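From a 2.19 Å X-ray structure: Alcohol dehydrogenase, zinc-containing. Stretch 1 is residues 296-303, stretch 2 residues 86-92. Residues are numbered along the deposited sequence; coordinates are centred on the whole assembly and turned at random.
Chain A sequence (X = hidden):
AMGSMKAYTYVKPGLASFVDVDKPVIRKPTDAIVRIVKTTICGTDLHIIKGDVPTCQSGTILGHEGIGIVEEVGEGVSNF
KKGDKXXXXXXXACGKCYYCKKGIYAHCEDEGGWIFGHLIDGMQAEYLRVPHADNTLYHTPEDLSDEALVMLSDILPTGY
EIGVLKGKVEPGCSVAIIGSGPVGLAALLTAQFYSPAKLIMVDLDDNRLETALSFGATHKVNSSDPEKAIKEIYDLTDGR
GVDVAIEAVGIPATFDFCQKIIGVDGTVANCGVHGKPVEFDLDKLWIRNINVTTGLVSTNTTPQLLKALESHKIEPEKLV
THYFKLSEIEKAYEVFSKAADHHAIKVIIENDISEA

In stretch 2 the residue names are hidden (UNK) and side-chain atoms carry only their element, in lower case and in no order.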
# COMPACT_ATOMS: atom_id res chain seq x y z
N LEU A 296 2.59 -11.66 -5.15
CA LEU A 296 2.57 -13.07 -5.51
C LEU A 296 2.60 -13.88 -4.21
O LEU A 296 3.42 -13.59 -3.32
CB LEU A 296 3.79 -13.42 -6.36
CG LEU A 296 4.11 -14.88 -6.66
CD1 LEU A 296 2.93 -15.50 -7.34
CD2 LEU A 296 5.34 -14.96 -7.55
N VAL A 297 1.73 -14.88 -4.10
CA VAL A 297 1.69 -15.70 -2.90
C VAL A 297 3.09 -16.23 -2.59
O VAL A 297 3.88 -16.51 -3.50
CB VAL A 297 0.68 -16.85 -3.06
CG1 VAL A 297 1.22 -17.92 -4.03
CG2 VAL A 297 0.36 -17.47 -1.70
N SER A 298 3.41 -16.35 -1.30
CA SER A 298 4.65 -17.00 -0.88
C SER A 298 4.44 -18.42 -0.35
O SER A 298 5.31 -19.28 -0.55
CB SER A 298 5.35 -16.17 0.20
OG SER A 298 6.24 -15.26 -0.40
N THR A 299 3.29 -18.66 0.28
CA THR A 299 2.92 -19.88 1.01
C THR A 299 3.68 -20.05 2.33
O THR A 299 3.68 -21.14 2.91
CB THR A 299 3.02 -21.17 0.15
OG1 THR A 299 4.39 -21.54 -0.06
CG2 THR A 299 2.36 -20.97 -1.19
N ASN A 300 4.25 -18.97 2.87
CA ASN A 300 4.80 -19.06 4.22
C ASN A 300 3.73 -19.36 5.27
O ASN A 300 4.06 -19.87 6.35
CB ASN A 300 5.56 -17.77 4.56
CG ASN A 300 4.70 -16.54 4.44
OD1 ASN A 300 4.02 -16.33 3.44
ND2 ASN A 300 4.70 -15.72 5.47
N THR A 301 2.46 -19.07 4.99
CA THR A 301 1.39 -19.33 5.96
C THR A 301 0.84 -20.75 5.90
O THR A 301 0.05 -21.11 6.77
CB THR A 301 0.21 -18.36 5.78
OG1 THR A 301 -0.40 -18.57 4.50
CG2 THR A 301 0.67 -16.90 5.90
N THR A 302 1.24 -21.56 4.90
CA THR A 302 0.77 -22.94 4.78
C THR A 302 0.73 -23.72 6.10
O THR A 302 -0.29 -24.37 6.36
CB THR A 302 1.61 -23.69 3.74
OG1 THR A 302 1.55 -23.01 2.48
CG2 THR A 302 1.10 -25.13 3.56
N PRO A 303 1.75 -23.68 6.97
CA PRO A 303 1.61 -24.35 8.28
C PRO A 303 0.46 -23.82 9.13
O PRO A 303 -0.23 -24.60 9.80
CB PRO A 303 2.96 -24.09 8.97
CG PRO A 303 3.90 -23.79 7.87
CD PRO A 303 3.10 -23.11 6.80
N UNK A 86 2.57 -36.13 0.78
CA UNK A 86 2.91 -34.72 1.03
C UNK A 86 2.16 -33.77 0.09
O UNK A 86 1.71 -34.15 -1.00
c UNK A 86 4.97 -34.88 -0.41
c UNK A 86 5.17 -35.20 2.09
c UNK A 86 4.43 -34.48 0.94
N UNK A 87 1.99 -32.55 0.57
CA UNK A 87 1.50 -31.43 -0.22
C UNK A 87 2.66 -30.69 -0.86
O UNK A 87 3.72 -30.51 -0.25
c UNK A 87 0.69 -30.47 0.65
c UNK A 87 0.46 -28.04 1.28
c UNK A 87 -0.72 -28.90 -0.79
c UNK A 87 0.50 -29.04 0.13
N UNK A 88 2.46 -30.24 -2.10
CA UNK A 88 3.46 -29.48 -2.83
C UNK A 88 2.93 -28.06 -3.00
O UNK A 88 1.88 -27.85 -3.62
c UNK A 88 3.80 -30.10 -4.20
c UNK A 88 3.07 -32.38 -5.03
c UNK A 88 5.08 -29.47 -4.75
c UNK A 88 3.95 -31.62 -4.08
N UNK A 89 3.68 -27.10 -2.46
CA UNK A 89 3.35 -25.69 -2.64
C UNK A 89 3.61 -25.25 -4.08
O UNK A 89 4.48 -25.78 -4.77
o UNK A 89 4.15 -23.48 -2.03
c UNK A 89 4.18 -24.84 -1.67
N UNK A 90 2.84 -24.26 -4.54
CA UNK A 90 3.07 -23.73 -5.88
C UNK A 90 4.38 -22.95 -5.99
O UNK A 90 4.83 -22.68 -7.10
c UNK A 90 1.89 -22.84 -6.32
s UNK A 90 1.62 -21.36 -5.29
N UNK A 91 5.01 -22.63 -4.86
CA UNK A 91 6.21 -21.80 -4.81
C UNK A 91 7.37 -22.62 -4.26
O UNK A 91 7.22 -23.27 -3.22
c UNK A 91 7.28 -19.93 -3.52
c UNK A 91 5.07 -19.55 -4.68
c UNK A 91 5.96 -20.55 -3.94
N UNK A 92 8.51 -22.58 -4.95
CA UNK A 92 9.73 -23.22 -4.46
C UNK A 92 10.56 -22.22 -3.66
O UNK A 92 10.72 -21.07 -4.07
s UNK A 92 9.69 -24.81 -6.76
c UNK A 92 10.58 -23.75 -5.61

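Position 86 carries three side-chain carbons, one bonded to CA and bearing the other two. A fork at the first carbon with no further atoms identifies valine, V86. It lies in a strand, and its side chain is out of reach of stretch 1, so it takes no part in the contact.

Position 87 has four carbons, forked at the second, and one of the two terminal carbons lies against the T302 methyl CG2. That pattern is leucine, and the CA-to-CB bond points toward stretch 1. The rotamer of L87 is t at chi1 and p at chi2, and its CD2 lies 3.8 Å from CG2 of T302, a methyl-to-methyl approach at van der Waals distance.

Position 88 also has four carbons, but the fork is at the first and one arm is two carbons long, which separates isoleucine from leucine. The side chain of I88, the next residue of the strand, is also out of reach of stretch 1.

Position 89 has one carbon followed by one oxygen, and that oxygen sits 2.8 Å from OG1 of T299. A single carbon ending in oxygen is serine. S89 adopts the t rotamer, and its OG donates a hydrogen bond to T299 OG1.

Position 90 ends in sulfur after one carbon, and the sulfur lies near V297 CG1 and T299 CG2, so it is cysteine. Its CA-to-CB bond runs sideways, yet with chi1 in p the SG of C90 comes within 3.7 Å of V297 CG1 and 4.2 Å of T299 CG2, both apolar neighbours.

Position 91 repeats the pattern of one carbon carrying two, and its two terminal carbons approach V297 O and S298 O, one each; hence valine. The CA-to-CB bond of V91 points toward stretch 1, and the residue has the largest covered area of either stretch. Its CG2 is 3.5 Å from V297 O and 4.2 Å from V297 CG1, while its CG1 is 3.6 Å from S298 O. Its backbone N donates to S89 OG at 3.1 Å, with a nearly straight N-H...acceptor angle of 169°.

Position 92 has one carbon and one sulfur, again cysteine. The CA-to-CB bond of C92 points away, and its side chain makes no contact with stretch 1.

The contact is small, burying 270 Å² in total, and combines one polar link with apolar packing. The hydroxyls form a directed relay: V91 N donates to S89 OG, S89 OG to T299 OG1, and T299 OG1 to S298 O over a very short 2.5 Å. Beside the hydrogen bonds, V297 CG1 packs against C90 SG and V91 CG2. Farther along, the type I turn from T299 to T302 is closed by T302 N donating to T299 O at 3.2 Å; T302 OG1 donates to T299 O at 2.9 Å, while the T302 methyl meets L87.

Stretch 2 (86-92) VLISCVC
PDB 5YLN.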